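Glucosidase 2 subunit beta (Schizosaccharomyces pombe, PDB 4XQM) recognises mannose-bearing N-glycans through its MRH lectin domain, the part described here, and retains the catalytic alpha subunit of glucosidase 2 in the endoplasmic reticulum. Local coordinates at residues I4-E8 with V20-E24; V64-N70 with M87-C93. All coordinates share one frame; numbering follows the deposited sequence.

Contact 1 (I4-E8 with V20-E24); sequences IKGME and VVFYE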
loop_
_atom_site.group_PDB
_atom_site.type_symbol
_atom_site.label_atom_id
_atom_site.label_comp_id
_atom_site.label_asym_id
_atom_site.label_seq_id
_atom_site.Cartn_x
_atom_site.Cartn_y
_atom_site.Cartn_z
ATOM N N ILE A 4 -5.919 11.477 -8.239
ATOM C CA ILE A 4 -5.849 10.187 -7.570
ATOM C C ILE A 4 -5.487 10.203 -6.091
ATOM O O ILE A 4 -5.700 9.200 -5.408
ATOM C CB ILE A 4 -4.945 9.198 -8.281
ATOM C CG1 ILE A 4 -3.491 9.571 -8.068
ATOM C CG2 ILE A 4 -5.288 9.085 -9.775
ATOM C CD1 ILE A 4 -2.620 8.359 -8.102
ATOM N N LYS A 5 -4.940 11.303 -5.585
ATOM C CA LYS A 5 -4.710 11.382 -4.136
ATOM C C LYS A 5 -6.014 11.165 -3.370
ATOM O O LYS A 5 -7.038 11.821 -3.635
ATOM C CB LYS A 5 -4.099 12.724 -3.725
ATOM C CG LYS A 5 -3.869 12.854 -2.207
ATOM C CD LYS A 5 -3.028 14.084 -1.873
ATOM C CE LYS A 5 -2.786 14.214 -0.371
ATOM N NZ LYS A 5 -4.047 14.476 0.381
ATOM N N GLY A 6 -5.978 10.240 -2.416
ATOM C CA GLY A 6 -7.151 9.939 -1.615
ATOM C C GLY A 6 -7.964 8.773 -2.139
ATOM O O GLY A 6 -8.895 8.311 -1.479
ATOM N N MET A 7 -7.629 8.290 -3.332
ATOM C CA MET A 7 -8.306 7.119 -3.880
ATOM C C MET A 7 -7.993 5.890 -3.020
ATOM O O MET A 7 -6.823 5.584 -2.752
ATOM C CB MET A 7 -7.853 6.894 -5.315
ATOM C CG MET A 7 -8.533 5.751 -6.033
ATOM S SD MET A 7 -7.990 5.691 -7.758
ATOM C CE MET A 7 -8.465 7.309 -8.344
ATOM N N GLU A 8 -9.045 5.208 -2.571
ATOM C CA GLU A 8 -8.912 4.095 -1.622
ATOM C C GLU A 8 -9.262 2.740 -2.241
ATOM O O GLU A 8 -10.285 2.601 -2.919
ATOM C CB GLU A 8 -9.821 4.344 -0.413
ATOM C CG GLU A 8 -10.003 3.150 0.519
ATOM C CD GLU A 8 -11.036 3.416 1.598
ATOM O OE1 GLU A 8 -10.847 4.371 2.382
ATOM O OE2 GLU A 8 -12.047 2.677 1.647
ATOM N N VAL A 20 -5.314 0.691 1.018
ATOM C CA VAL A 20 -4.324 1.555 0.390
ATOM C C VAL A 20 -5.019 2.829 -0.051
ATOM O O VAL A 20 -6.013 2.775 -0.779
ATOM C CB VAL A 20 -3.679 0.901 -0.855
ATOM C CG1 VAL A 20 -2.740 1.887 -1.558
ATOM C CG2 VAL A 20 -2.921 -0.372 -0.454
ATOM N N VAL A 21 -4.510 3.964 0.419
ATOM C CA VAL A 21 -4.983 5.258 -0.052
ATOM C C VAL A 21 -3.841 5.949 -0.799
ATOM O O VAL A 21 -2.806 6.284 -0.209
ATOM C CB VAL A 21 -5.477 6.132 1.099
ATOM C CG1 VAL A 21 -6.136 7.380 0.536
ATOM C CG2 VAL A 21 -6.474 5.370 1.932
ATOM N N PHE A 22 -4.018 6.155 -2.102
ATOM C CA PHE A 22 -2.926 6.708 -2.915
ATOM C C PHE A 22 -2.452 8.066 -2.383
ATOM O O PHE A 22 -3.264 8.959 -2.126
ATOM C CB PHE A 22 -3.329 6.827 -4.392
ATOM C CG PHE A 22 -3.522 5.499 -5.096
ATOM C CD1 PHE A 22 -2.800 4.367 -4.721
ATOM C CD2 PHE A 22 -4.420 5.398 -6.158
ATOM C CE1 PHE A 22 -2.985 3.145 -5.397
ATOM C CE2 PHE A 22 -4.610 4.195 -6.826
ATOM C CZ PHE A 22 -3.898 3.070 -6.451
ATOM N N TYR A 23 -1.135 8.186 -2.189
ATOM C CA TYR A 23 -0.485 9.431 -1.770
ATOM C C TYR A 23 -0.863 9.880 -0.364
ATOM O O TYR A 23 -0.591 11.019 0.028
ATOM C CB TYR A 23 -0.750 10.557 -2.778
ATOM C CG TYR A 23 -0.190 10.292 -4.155
ATOM C CD1 TYR A 23 1.057 9.701 -4.322
ATOM C CD2 TYR A 23 -0.917 10.610 -5.292
ATOM C CE1 TYR A 23 1.571 9.458 -5.597
ATOM C CE2 TYR A 23 -0.415 10.379 -6.552
ATOM C CZ TYR A 23 0.819 9.805 -6.709
ATOM O OH TYR A 23 1.301 9.569 -7.977
ATOM N N GLU A 24 -1.463 8.979 0.405
ATOM C CA GLU A 24 -1.770 9.272 1.798
ATOM C C GLU A 24 -1.170 8.201 2.712
ATOM O O GLU A 24 -0.059 8.375 3.228
ATOM C CB GLU A 24 -3.285 9.477 1.991
ATOM C CG GLU A 24 -3.746 10.750 1.255
ATOM C CD GLU A 24 -5.221 11.081 1.409
ATOM O OE1 GLU A 24 -5.952 10.355 2.126
ATOM O OE2 GLU A 24 -5.661 12.095 0.804
#
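I4 meets Y23 through a chi1 of 74°, which wedges CG1 between the two main-chain branches; chi2, near anti, then carries I4 CD1 to within 3.4 Å of Y23 CE2. I4 CD1 also comes 4.0 Å from F22 CD2, so I4 touches both aromatics. M7 lies alongside F22, both chains leaving in the same direction: its CG is anti to the backbone N (chi1 -177°), and M7 SD arrives 3.8 Å from F22 CE2, a Met-aromatic contact in which the sulfur lies 72° off the ring normal. Behind these side chains two type II beta turns, I4 to M7 and V21 to E24, are docked on each other where strand 16-21 of the MRH domain ends. Two backbone bonds clasp them, G6 N to F22 O (3.0 Å) and F22 N to M7 O (2.9 Å). E8 and V21 then form an antiparallel non-hydrogen-bonded pair that starts the pairing of strands 8-13 and 16-21. G6 takes a positive phi, where a side chain would jam against the carbonyl O of K5, and G6 CA lies 3.5 Å from V21 CG1. K5 crosses E24 at about a right angle, and K5 NZ makes a salt bridge to E24 OE2 (2.9 Å), on the anti side of that oxygen and tilted out of the carboxylate plane. Away from this pair, the Y23 hydroxyl bonds to Q39 and its ring meets F36 edge-to-face.

Contact 2 (V64-N70 with M87-C93); sequences VECGVEN and MKSPAAC
C66 and C93 are joined covalently, SG to SG at 2.0 Å with a chi3 of 97°, a disulfide linking the 64-70 and 87-93 segments. At the other edge of the contact S89 OG donates to N70 OD1 (2.6 Å), nearly along the C=O axis. That hydroxyl also accepts from A91 N at 3.0 Å, an ST turn that fixes its rotation while it grips the amide; chi1 of 174° holds OG anti to the S89 backbone N. Between these ends A92 CB sits 3.5 Å from V64 O, and V64 CG1 packs on S89 CB. P90 lays its CG 3.3 Å from V68 O. The frame for all this is a parallel ladder in the mixed sheet of the MRH domain, V64 with M87 and E65 with K88: E65 N bonds to M87 O (3.0 Å) and S89 N to E65 O. One water donates to both E65 OE1 and M87 O (2.8 Å), giving that carbonyl a second partner. Beyond S89 the chain enters a 3-10 segment, 90-92, which turns C93 back to its disulfide partner. Strand 82-89 lies between strand 59-66, its parallel neighbour, and the antiparallel strand 71-77, whose E71 and V73 touch K88.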
loop_
_atom_site.group_PDB
_atom_site.type_symbol
_atom_site.label_atom_id
_atom_site.label_comp_id
_atom_site.label_asym_id
_atom_site.label_seq_id
_atom_site.Cartn_x
_atom_site.Cartn_y
_atom_site.Cartn_z
ATOM N N VAL A 64 1.866 -0.146 -8.435
ATOM C CA VAL A 64 0.551 0.079 -9.037
ATOM C C VAL A 64 0.648 0.010 -10.556
ATOM O O VAL A 64 1.329 0.833 -11.192
ATOM C CB VAL A 64 -0.016 1.461 -8.647
ATOM C CG1 VAL A 64 -1.439 1.613 -9.169
ATOM C CG2 VAL A 64 0.022 1.659 -7.143
ATOM N N GLU A 65 -0.042 -0.957 -11.145
ATOM C CA GLU A 65 0.016 -1.135 -12.594
ATOM C C GLU A 65 -1.349 -0.916 -13.228
ATOM O O GLU A 65 -2.377 -1.014 -12.562
ATOM C CB GLU A 65 0.605 -2.503 -12.929
ATOM C CG GLU A 65 2.048 -2.599 -12.424
ATOM C CD GLU A 65 2.649 -3.982 -12.530
ATOM O OE1 GLU A 65 1.891 -4.976 -12.608
ATOM O OE2 GLU A 65 3.896 -4.063 -12.526
ATOM N N CYS A 66 -1.344 -0.576 -14.512
ATOM C CA CYS A 66 -2.569 -0.236 -15.230
ATOM C C CYS A 66 -3.567 -1.390 -15.249
ATOM O O CYS A 66 -3.210 -2.526 -15.575
ATOM C CB CYS A 66 -2.246 0.181 -16.670
ATOM S SG CYS A 66 -3.702 0.462 -17.730
ATOM N N GLY A 67 -4.818 -1.076 -14.907
ATOM C CA GLY A 67 -5.918 -2.009 -15.039
ATOM C C GLY A 67 -7.227 -1.252 -15.033
ATOM O O GLY A 67 -7.260 -0.056 -14.743
ATOM N N VAL A 68 -8.319 -1.954 -15.310
ATOM C CA VAL A 68 -9.611 -1.286 -15.472
ATOM C C VAL A 68 -10.287 -0.919 -14.148
ATOM O O VAL A 68 -11.110 -0.008 -14.103
ATOM C CB VAL A 68 -10.568 -2.122 -16.358
ATOM C CG1 VAL A 68 -10.008 -2.223 -17.765
ATOM C CG2 VAL A 68 -10.761 -3.511 -15.774
ATOM N N GLU A 69 -9.936 -1.618 -13.074
ATOM C CA GLU A 69 -10.556 -1.405 -11.769
ATOM C C GLU A 69 -9.490 -1.427 -10.676
ATOM O O GLU A 69 -8.478 -2.130 -10.810
ATOM C CB GLU A 69 -11.593 -2.503 -11.512
ATOM C CG GLU A 69 -12.196 -2.511 -10.113
ATOM C CD GLU A 69 -13.567 -3.176 -10.065
ATOM O OE1 GLU A 69 -13.830 -4.082 -10.891
ATOM O OE2 GLU A 69 -14.383 -2.782 -9.198
ATOM N N ASN A 70 -9.702 -0.656 -9.613
ATOM C CA ASN A 70 -8.823 -0.711 -8.437
ATOM C C ASN A 70 -8.869 -2.079 -7.758
ATOM O O ASN A 70 -9.947 -2.587 -7.440
ATOM C CB ASN A 70 -9.229 0.345 -7.409
ATOM C CG ASN A 70 -8.949 1.748 -7.869
ATOM O OD1 ASN A 70 -8.086 1.980 -8.722
ATOM N ND2 ASN A 70 -9.661 2.708 -7.286
ATOM N N MET A 87 -0.784 -3.895 -6.952
ATOM C CA MET A 87 -2.121 -3.404 -7.268
ATOM C C MET A 87 -2.336 -3.194 -8.756
ATOM O O MET A 87 -1.386 -3.020 -9.503
ATOM C CB MET A 87 -2.368 -2.053 -6.583
ATOM C CG MET A 87 -2.240 -2.062 -5.083
ATOM S SD MET A 87 -2.736 -0.472 -4.388
ATOM C CE MET A 87 -4.453 -0.379 -4.898
ATOM N N LYS A 88 -3.599 -3.194 -9.165
ATOM C CA LYS A 88 -4.004 -2.640 -10.453
ATOM C C LYS A 88 -4.908 -1.444 -10.199
ATOM O O LYS A 88 -5.615 -1.398 -9.175
ATOM C CB LYS A 88 -4.708 -3.701 -11.307
ATOM C CG LYS A 88 -3.709 -4.696 -11.896
ATOM C CD LYS A 88 -4.188 -6.136 -11.880
ATOM C CE LYS A 88 -5.278 -6.395 -12.886
ATOM N NZ LYS A 88 -5.194 -7.796 -13.446
ATOM N N SER A 89 -4.878 -0.469 -11.107
ATOM C CA SER A 89 -5.693 0.738 -10.957
ATOM C C SER A 89 -5.694 1.536 -12.245
ATOM O O SER A 89 -4.655 1.638 -12.908
ATOM C CB SER A 89 -5.155 1.642 -9.842
ATOM O OG SER A 89 -5.882 2.863 -9.816
ATOM N N PRO A 90 -6.852 2.110 -12.601
ATOM C CA PRO A 90 -6.890 3.035 -13.740
ATOM C C PRO A 90 -5.961 4.230 -13.528
ATOM O O PRO A 90 -5.550 4.844 -14.510
ATOM C CB PRO A 90 -8.351 3.502 -13.773
ATOM C CG PRO A 90 -9.114 2.422 -13.092
ATOM C CD PRO A 90 -8.190 1.876 -12.028
ATOM N N ALA A 91 -5.611 4.541 -12.279
ATOM C CA ALA A 91 -4.674 5.634 -11.996
ATOM C C ALA A 91 -3.336 5.431 -12.707
ATOM O O ALA A 91 -2.631 6.403 -13.017
ATOM C CB ALA A 91 -4.440 5.764 -10.514
ATOM N N ALA A 92 -2.995 4.170 -12.961
ATOM C CA ALA A 92 -1.700 3.820 -13.534
ATOM C C ALA A 92 -1.781 3.674 -15.050
ATOM O O ALA A 92 -0.805 3.298 -15.702
ATOM C CB ALA A 92 -1.165 2.539 -12.904
ATOM N N CYS A 93 -2.943 3.988 -15.611
ATOM C CA CYS A 93 -3.132 3.856 -17.057
ATOM C C CYS A 93 -2.838 5.174 -17.757
ATOM O O CYS A 93 -2.773 6.229 -17.115
ATOM C CB CYS A 93 -4.555 3.383 -17.365
ATOM S SG CYS A 93 -4.924 1.736 -16.704
HETATM O O HOH W 1 -0.279 -5.120 -11.062
#

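How the contacts relate
Contact 1 and contact 2 lie with their centres 12 Å apart and pack directly against each other. I4 CG2 rests 3.5 Å from A91 CB, M7 SD is 3.5 Å from N70 ND2, and F22 CE2 stands 3.5 Å from S89 OG, so the ring of F22, in the V21-E24 turn, packs on the S89 hydroxyl. V20 CG1 meets M87 SD at 3.7 Å. The segments of contact 1 precede those of contact 2 along the chain, yet both reach the same mixed sheet. Neither contact contains a residue of the mannose pocket; in contact 1, the side chain of V20 is about 14 Å from the bound mannose.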